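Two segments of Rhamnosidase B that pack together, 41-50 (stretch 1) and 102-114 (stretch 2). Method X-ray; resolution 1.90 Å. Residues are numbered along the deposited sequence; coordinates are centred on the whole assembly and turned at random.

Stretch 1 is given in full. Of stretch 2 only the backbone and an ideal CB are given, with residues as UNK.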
ATOM      1  N   MET A  41      19.950  10.306 -24.147  1.00 32.90           N
ATOM      2  CA  MET A  41      18.984  10.297 -23.057  1.00 31.70           C
ATOM      3  C   MET A  41      17.540  10.310 -23.550  1.00 32.51           C
ATOM      4  O   MET A  41      17.205  10.999 -24.517  1.00 33.28           O
ATOM      5  CB  MET A  41      19.207  11.505 -22.140  1.00 30.64           C
ATOM      6  CG  MET A  41      20.586  11.576 -21.500  1.00 30.51           C
ATOM      7  SD  MET A  41      20.998  10.085 -20.558  1.00 30.17           S
ATOM      8  CE  MET A  41      19.932  10.291 -19.112  1.00 27.64           C
ATOM      9  N   LEU A  42      16.695   9.538 -22.876  1.00 29.97           N
ATOM     10  CA  LEU A  42      15.279   9.468 -23.205  1.00 29.46           C
ATOM     11  C   LEU A  42      14.527   9.952 -21.970  1.00 30.81           C
ATOM     12  O   LEU A  42      14.508   9.280 -20.934  1.00 29.88           O
ATOM     13  CB  LEU A  42      14.876   8.033 -23.553  1.00 25.61           C
ATOM     14  CG  LEU A  42      13.495   7.831 -24.184  1.00 26.17           C
ATOM     15  CD1 LEU A  42      13.401   6.440 -24.792  1.00 24.08           C
ATOM     16  CD2 LEU A  42      12.406   8.034 -23.136  1.00 25.98           C
ATOM     17  N   HIS A  43      13.930  11.134 -22.085  1.00 29.22           N
ATOM     18  CA  HIS A  43      13.178  11.749 -20.999  1.00 28.37           C
ATOM     19  C   HIS A  43      11.706  11.437 -21.212  1.00 27.75           C
ATOM     20  O   HIS A  43      11.175  11.647 -22.301  1.00 28.66           O
ATOM     21  CB  HIS A  43      13.412  13.256 -21.015  1.00 28.15           C
ATOM     22  CG  HIS A  43      14.860  13.634 -21.057  1.00 27.40           C
ATOM     23  ND1 HIS A  43      15.683  13.564 -19.952  1.00 26.58           N
ATOM     24  CD2 HIS A  43      15.635  14.078 -22.076  1.00 27.02           C
ATOM     25  CE1 HIS A  43      16.900  13.951 -20.288  1.00 26.86           C
ATOM     26  NE2 HIS A  43      16.898  14.269 -21.571  1.00 28.47           N
ATOM     27  N   ILE A  44      11.041  10.950 -20.170  1.00 27.63           N
ATOM     28  CA  ILE A  44       9.647  10.561 -20.308  1.00 26.91           C
ATOM     29  C   ILE A  44       8.812  10.592 -19.031  1.00 26.87           C
ATOM     30  O   ILE A  44       9.324  10.447 -17.919  1.00 25.95           O
ATOM     31  CB  ILE A  44       9.570   9.123 -20.886  1.00 29.34           C
ATOM     32  CG1 ILE A  44       8.121   8.637 -20.957  1.00 27.49           C
ATOM     33  CG2 ILE A  44      10.395   8.175 -20.014  1.00 30.20           C
ATOM     34  CD1 ILE A  44       7.979   7.238 -21.546  1.00 29.67           C
ATOM     35  N   THR A  45       7.514  10.803 -19.217  1.00 26.16           N
ATOM     36  CA  THR A  45       6.548  10.784 -18.129  1.00 25.72           C
ATOM     37  C   THR A  45       5.210  10.490 -18.788  1.00 25.68           C
ATOM     38  O   THR A  45       5.071  10.618 -20.004  1.00 26.56           O
ATOM     39  CB  THR A  45       6.485  12.113 -17.341  1.00 26.16           C
ATOM     40  OG1 THR A  45       5.714  11.909 -16.149  1.00 25.99           O
ATOM     41  CG2 THR A  45       5.832  13.214 -18.165  1.00 26.73           C
ATOM     42  N   ALA A  46       4.234  10.062 -18.000  1.00 25.32           N
ATOM     43  CA  ALA A  46       2.930   9.746 -18.550  1.00 24.64           C
ATOM     44  C   ALA A  46       1.858   9.823 -17.478  1.00 24.69           C
ATOM     45  O   ALA A  46       2.152   9.955 -16.293  1.00 26.16           O
ATOM     46  CB  ALA A  46       2.945   8.360 -19.168  1.00 24.67           C
ATOM     47  N   ASP A  47       0.610   9.750 -17.918  1.00 24.97           N
ATOM     48  CA  ASP A  47      -0.544   9.795 -17.032  1.00 25.61           C
ATOM     49  C   ASP A  47      -1.409   8.619 -17.475  1.00 25.06           C
ATOM     50  O   ASP A  47      -1.914   8.632 -18.597  1.00 25.74           O
ATOM     51  CB  ASP A  47      -1.304  11.114 -17.231  1.00 26.27           C
ATOM     52  CG  ASP A  47      -2.441  11.285 -16.245  1.00 24.58           C
ATOM     53  OD1 ASP A  47      -3.155  10.295 -15.999  1.00 26.30           O
ATOM     54  OD2 ASP A  47      -2.626  12.406 -15.725  1.00 24.51           O
ATOM     55  N   SER A  48      -1.631   7.626 -16.610  1.00 24.28           N
ATOM     56  CA  SER A  48      -1.137   7.585 -15.232  1.00 23.62           C
ATOM     57  C   SER A  48       0.243   6.951 -15.027  1.00 22.59           C
ATOM     58  O   SER A  48       1.048   7.447 -14.233  1.00 22.21           O
ATOM     59  CB  SER A  48      -2.146   6.834 -14.361  1.00 23.79           C
ATOM     60  OG  SER A  48      -3.470   7.251 -14.634  1.00 26.92           O
ATOM     61  N   ARG A  49       0.494   5.840 -15.712  1.00 22.79           N
ATOM     62  CA  ARG A  49       1.769   5.123 -15.602  1.00 24.12           C
ATOM     63  C   ARG A  49       2.195   4.582 -16.971  1.00 24.69           C
ATOM     64  O   ARG A  49       1.370   4.463 -17.877  1.00 24.94           O
ATOM     65  CB  ARG A  49       1.626   3.955 -14.619  1.00 22.99           C
ATOM     66  CG  ARG A  49       1.205   4.345 -13.204  1.00 20.70           C
ATOM     67  CD  ARG A  49       2.308   5.086 -12.471  1.00 22.39           C
ATOM     68  NE  ARG A  49       1.988   5.300 -11.062  1.00 24.19           N
ATOM     69  CZ  ARG A  49       1.561   6.449 -10.544  1.00 25.93           C
ATOM     70  NH1 ARG A  49       1.399   7.518 -11.317  1.00 25.50           N
ATOM     71  NH2 ARG A  49       1.302   6.530  -9.246  1.00 26.83           N
ATOM     72  N   TYR A  50       3.474   4.237 -17.120  1.00 23.99           N
ATOM     73  CA  TYR A  50       3.961   3.718 -18.394  1.00 22.92           C
ATOM     74  C   TYR A  50       4.946   2.558 -18.266  1.00 23.29           C
ATOM     75  O   TYR A  50       5.527   2.330 -17.208  1.00 21.52           O
ATOM     76  CB  TYR A  50       4.668   4.823 -19.187  1.00 21.28           C
ATOM     77  CG  TYR A  50       6.041   5.173 -18.637  1.00 20.49           C
ATOM     78  CD1 TYR A  50       6.212   6.224 -17.737  1.00 18.81           C
ATOM     79  CD2 TYR A  50       7.160   4.412 -18.973  1.00 20.91           C
ATOM     80  CE1 TYR A  50       7.465   6.506 -17.182  1.00 18.25           C
ATOM     81  CE2 TYR A  50       8.415   4.682 -18.422  1.00 20.33           C
ATOM     82  CZ  TYR A  50       8.558   5.728 -17.528  1.00 20.35           C
ATOM     83  OH  TYR A  50       9.791   5.977 -16.970  1.00 20.90           O
ATOM     84  N   UNK A 102      -5.154   6.782  -3.946  1.00 22.45           N
ATOM     85  CA  UNK A 102      -4.237   7.252  -2.903  1.00 22.00           C
ATOM     86  C   UNK A 102      -2.813   7.568  -3.364  1.00 22.18           C
ATOM     87  O   UNK A 102      -1.979   7.969  -2.550  1.00 22.29           O
ATOM     88  CB  UNK A 102      -4.165   6.196  -1.798  1.00 22.00           C
ATOM     89  N   UNK A 103      -2.512   7.357  -4.644  1.00 22.34           N
ATOM     90  CA  UNK A 103      -1.181   7.675  -5.161  1.00 22.23           C
ATOM     91  C   UNK A 103      -1.228   8.231  -6.581  1.00 23.56           C
ATOM     92  O   UNK A 103      -0.238   8.199  -7.318  1.00 22.21           O
ATOM     93  CB  UNK A 103      -0.296   6.428  -5.127  1.00 22.23           C
ATOM     94  N   UNK A 104      -2.389   8.768  -6.941  1.00 23.29           N
ATOM     95  CA  UNK A 104      -2.606   9.346  -8.258  1.00 22.49           C
ATOM     96  C   UNK A 104      -3.832  10.251  -8.250  1.00 23.00           C
ATOM     97  O   UNK A 104      -4.888   9.870  -7.750  1.00 19.53           O
ATOM     98  CB  UNK A 104      -2.763   8.244  -9.308  1.00 22.49           C
ATOM     99  N   UNK A 105      -3.680  11.457  -8.790  1.00 23.24           N
ATOM    100  CA  UNK A 105      -4.796  12.396  -8.871  1.00 25.28           C
ATOM    101  C   UNK A 105      -5.211  12.462 -10.336  1.00 25.40           C
ATOM    102  O   UNK A 105      -4.391  12.753 -11.209  1.00 24.70           O
ATOM    103  CB  UNK A 105      -4.421  13.777  -8.329  1.00 25.28           C
ATOM    104  N   UNK A 106      -6.481  12.177 -10.600  1.00 25.43           N
ATOM    105  CA  UNK A 106      -6.991  12.174 -11.965  1.00 25.20           C
ATOM    106  C   UNK A 106      -6.599  13.401 -12.782  1.00 26.90           C
ATOM    107  O   UNK A 106      -6.796  14.542 -12.357  1.00 26.47           O
ATOM    108  CB  UNK A 106      -8.516  12.060 -11.934  1.00 25.20           C
ATOM    109  N   UNK A 107      -6.022  13.143 -13.951  1.00 26.84           N
ATOM    110  CA  UNK A 107      -5.631  14.201 -14.862  1.00 28.79           C
ATOM    111  C   UNK A 107      -6.297  13.841 -16.178  1.00 29.95           C
ATOM    112  O   UNK A 107      -7.508  13.987 -16.330  1.00 31.70           O
ATOM    113  CB  UNK A 107      -4.113  14.337 -14.991  1.00 28.79           C
ATOM    114  N   UNK A 108      -5.511  13.345 -17.123  1.00 29.96           N
ATOM    115  CA  UNK A 108      -6.032  12.928 -18.416  1.00 30.07           C
ATOM    116  C   UNK A 108      -4.985  12.032 -19.063  1.00 29.84           C
ATOM    117  O   UNK A 108      -3.796  12.149 -18.762  1.00 28.70           O
ATOM    118  CB  UNK A 108      -6.367  14.129 -19.303  1.00 30.07           C
ATOM    119  N   UNK A 109      -5.431  11.127 -19.929  1.00 29.17           N
ATOM    120  CA  UNK A 109      -4.504  10.231 -20.594  1.00 29.70           C
ATOM    121  C   UNK A 109      -3.432  11.015 -21.321  1.00 30.53           C
ATOM    122  O   UNK A 109      -3.722  12.029 -21.951  1.00 32.39           O
ATOM    123  CB  UNK A 109      -5.246   9.314 -21.569  1.00 29.70           C
ATOM    124  N   UNK A 110      -2.186  10.564 -21.236  1.00 29.17           N
ATOM    125  CA  UNK A 110      -1.133  11.284 -21.917  1.00 28.76           C
ATOM    126  C   UNK A 110       0.257  10.697 -21.806  1.00 29.61           C
ATOM    127  O   UNK A 110       0.603  10.030 -20.830  1.00 28.62           O
ATOM    128  CB  UNK A 110      -1.098  12.719 -21.388  1.00 28.76           C
ATOM    129  N   UNK A 111       1.053  10.962 -22.834  1.00 29.16           N
ATOM    130  CA  UNK A 111       2.429  10.506 -22.906  1.00 28.79           C
ATOM    131  C   UNK A 111       3.288  11.589 -23.539  1.00 30.34           C
ATOM    132  O   UNK A 111       2.902  12.193 -24.541  1.00 30.41           O
ATOM    133  CB  UNK A 111       2.532   9.199 -23.696  1.00 28.79           C
ATOM    134  N   UNK A 112       4.443  11.845 -22.941  1.00 29.64           N
ATOM    135  CA  UNK A 112       5.378  12.819 -23.477  1.00 29.63           C
ATOM    136  C   UNK A 112       6.776  12.224 -23.317  1.00 30.55           C
ATOM    137  O   UNK A 112       7.184  11.854 -22.213  1.00 28.93           O
ATOM    138  CB  UNK A 112       5.253  14.172 -22.774  1.00 29.63           C
ATOM    139  N   UNK A 113       7.491  12.105 -24.432  1.00 29.22           N
ATOM    140  CA  UNK A 113       8.831  11.535 -24.422  1.00 30.77           C
ATOM    141  C   UNK A 113       9.713  12.189 -25.469  1.00 31.91           C
ATOM    142  O   UNK A 113       9.246  12.577 -26.539  1.00 33.15           O
ATOM    143  CB  UNK A 113       8.771  10.024 -24.656  1.00 30.77           C
ATOM    144  N   UNK A 114      10.997  12.299 -25.158  1.00 33.61           N
ATOM    145  CA  UNK A 114      11.942  12.918 -26.073  1.00 34.10           C
ATOM    146  C   UNK A 114      13.327  12.304 -25.916  1.00 34.25           C
ATOM    147  O   UNK A 114      13.815  12.138 -24.797  1.00 32.82           O
ATOM    148  CB  UNK A 114      12.001  14.429 -25.840  1.00 34.10           C
TER

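Strand 41-47 runs antiparallel to the backbone at 110-114, while the loop 102-109 passes beside D47, S48 and R49. At 102 the ideal CB has nothing of stretch 1 within 5.5 Å, so this segment sets little constraint; the residue is F102. The ideal CB at 103 projects sideways and lies 4.4 Å from R49 NH2, where an aromatic or acceptor-bearing side chain would suit. It is Y103, whose CD1 lies 3.6 Å from R49 NH2, while R49 NH2 donates to Y103 O (3.0 Å).

The ideal CB at 104 points toward stretch 1, 5.3 Å from S48 CB and 4.4 Å from R49 NH2, with the D47 carboxylate beyond. A long neutral side chain ending in a donor would suit, best an aromatic one with its flat face against S48 and a hydroxyl reaching D47. The residue is Y104: chi1 t extends the ring against S48, whose CB stands 3.9 Å from the ring centroid, over the face. At the ring edge Y104 OH donates to D47 OD1 in a very short hydrogen bond (2.4 Å).

Positions 105 and 106 point away, and many side chains would fit; they are L105 and R106.

At 107 an ideal CB would clash with D47 OD2 at 2.5 Å, and phi/psi of -126/-105 is unusual for a residue with a side chain. Glycine is expected, and G107 is found; its N donates to Y104 OH (3.1 Å). Position 108 points away, leaving its side chain loosely specified. In R108 the backbone makes the contact, a weak hydrogen bond from R108 N to D47 OD2 (3.3 Å).

At 109 the ideal CB points away, so several residues could fit; it is G109. Position 110 pairs with D47 and shares its face. Its phi/psi of -179/152 is fully extended and favours glycine. G110 O accepts from D47 N (2.9 Å).

Position 111 lies on the face of I44 and A46, its ideal CB 4.6 Å from A46 CB, and invites an aliphatic side chain. L111 answers with CD1, 3.7 Å from I44 CD1 and 4.1 Å from A46 CB. On the other face, 112 pairs with T45; a beta-branched or other aliphatic residue would suit. I112 CG2 meets T45 CG2 at 3.2 Å.

At 113 the ideal CB sits 4.0 Å from I44 CB and 3.7 Å from H43 O, favouring something small. A113 fits. Position 114 pairs with H43, on whose face polar or long side chains are plausible. E114 is extended (chi1 t, chi2 t), its carboxylate bonded elsewhere in the structure, while E114 N and H43 O, and H43 N and E114 O, bond at 2.9 Å each.

Stretch 2 (102-114) FYYLRGRGGLIAE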
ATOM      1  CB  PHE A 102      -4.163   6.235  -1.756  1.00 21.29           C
ATOM      2  CG  PHE A 102      -5.433   6.100  -0.951  1.00 22.43           C
ATOM      3  CD1 PHE A 102      -6.681   6.347  -1.518  1.00 22.32           C
ATOM      4  CD2 PHE A 102      -5.383   5.609   0.354  1.00 21.67           C
ATOM      5  CE1 PHE A 102      -7.861   6.095  -0.804  1.00 24.37           C
ATOM      6  CE2 PHE A 102      -6.550   5.352   1.076  1.00 24.36           C
ATOM      7  CZ  PHE A 102      -7.796   5.594   0.493  1.00 25.43           C
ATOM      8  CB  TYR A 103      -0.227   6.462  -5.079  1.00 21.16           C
ATOM      9  CG  TYR A 103      -0.730   5.125  -5.610  1.00 22.58           C
ATOM     10  CD1 TYR A 103      -1.051   4.951  -6.960  1.00 21.01           C
ATOM     11  CD2 TYR A 103      -0.802   4.009  -4.769  1.00 22.49           C
ATOM     12  CE1 TYR A 103      -1.427   3.699  -7.459  1.00 20.04           C
ATOM     13  CE2 TYR A 103      -1.173   2.755  -5.257  1.00 23.59           C
ATOM     14  CZ  TYR A 103      -1.481   2.606  -6.603  1.00 22.90           C
ATOM     15  OH  TYR A 103      -1.829   1.363  -7.089  1.00 21.67           O
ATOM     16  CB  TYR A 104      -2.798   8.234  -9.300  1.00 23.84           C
ATOM     17  CG  TYR A 104      -3.332   8.736 -10.627  1.00 22.16           C
ATOM     18  CD1 TYR A 104      -4.690   8.639 -10.936  1.00 24.07           C
ATOM     19  CD2 TYR A 104      -2.488   9.352 -11.550  1.00 22.68           C
ATOM     20  CE1 TYR A 104      -5.200   9.153 -12.137  1.00 22.74           C
ATOM     21  CE2 TYR A 104      -2.983   9.868 -12.751  1.00 23.97           C
ATOM     22  CZ  TYR A 104      -4.339   9.766 -13.036  1.00 25.46           C
ATOM     23  OH  TYR A 104      -4.823  10.285 -14.213  1.00 25.99           O
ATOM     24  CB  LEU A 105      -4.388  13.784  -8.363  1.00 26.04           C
ATOM     25  CG  LEU A 105      -4.236  13.923  -6.840  1.00 27.25           C
ATOM     26  CD1 LEU A 105      -2.946  13.250  -6.370  1.00 27.98           C
ATOM     27  CD2 LEU A 105      -4.215  15.397  -6.470  1.00 26.94           C
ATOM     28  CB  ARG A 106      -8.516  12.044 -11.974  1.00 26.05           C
ATOM     29  CG  ARG A 106      -9.068  11.694 -13.350  1.00 25.52           C
ATOM     30  CD  ARG A 106     -10.575  11.829 -13.445  1.00 24.33           C
ATOM     31  NE  ARG A 106     -11.055  11.346 -14.737  1.00 25.13           N
ATOM     32  CZ  ARG A 106     -12.322  11.382 -15.133  1.00 26.37           C
ATOM     33  NH1 ARG A 106     -13.256  11.887 -14.337  1.00 26.92           N
ATOM     34  NH2 ARG A 106     -12.658  10.897 -16.322  1.00 24.45           N
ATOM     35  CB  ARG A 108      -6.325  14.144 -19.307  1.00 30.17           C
ATOM     36  CG  ARG A 108      -5.117  14.996 -19.650  1.00 31.06           C
ATOM     37  CD  ARG A 108      -5.504  16.188 -20.529  1.00 32.11           C
ATOM     38  NE  ARG A 108      -6.075  15.774 -21.811  1.00 33.37           N
ATOM     39  CZ  ARG A 108      -6.502  16.618 -22.751  1.00 34.23           C
ATOM     40  NH1 ARG A 108      -7.008  16.152 -23.884  1.00 31.62           N
ATOM     41  NH2 ARG A 108      -6.428  17.928 -22.556  1.00 33.09           N
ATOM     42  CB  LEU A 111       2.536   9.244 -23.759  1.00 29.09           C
ATOM     43  CG  LEU A 111       3.972   8.858 -24.139  1.00 30.36           C
ATOM     44  CD1 LEU A 111       4.742   8.438 -22.895  1.00 30.08           C
ATOM     45  CD2 LEU A 111       3.949   7.729 -25.160  1.00 30.04           C
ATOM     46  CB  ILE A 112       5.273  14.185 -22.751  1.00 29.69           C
ATOM     47  CG1 ILE A 112       6.178  15.204 -23.445  1.00 29.04           C
ATOM     48  CG2 ILE A 112       5.639  14.041 -21.281  1.00 29.21           C
ATOM     49  CD1 ILE A 112       5.968  16.628 -22.986  1.00 27.47           C
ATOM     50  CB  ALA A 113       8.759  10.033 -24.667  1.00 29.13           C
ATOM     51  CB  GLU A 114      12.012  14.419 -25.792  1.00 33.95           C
ATOM     52  CG  GLU A 114      12.798  15.221 -26.816  1.00 36.85           C
ATOM     53  CD  GLU A 114      12.992  16.660 -26.385  1.00 36.65           C
ATOM     54  OE1 GLU A 114      12.023  17.259 -25.875  1.00 37.48           O
ATOM     55  OE2 GLU A 114      14.107  17.194 -26.563  1.00 39.30           O
TER
HETATM   56  O   HOH W   1      -2.657  13.454 -13.273  1.00 25.28           O
HETATM   57  O   HOH W   2       0.937   9.720  -9.448  1.00 24.00           O
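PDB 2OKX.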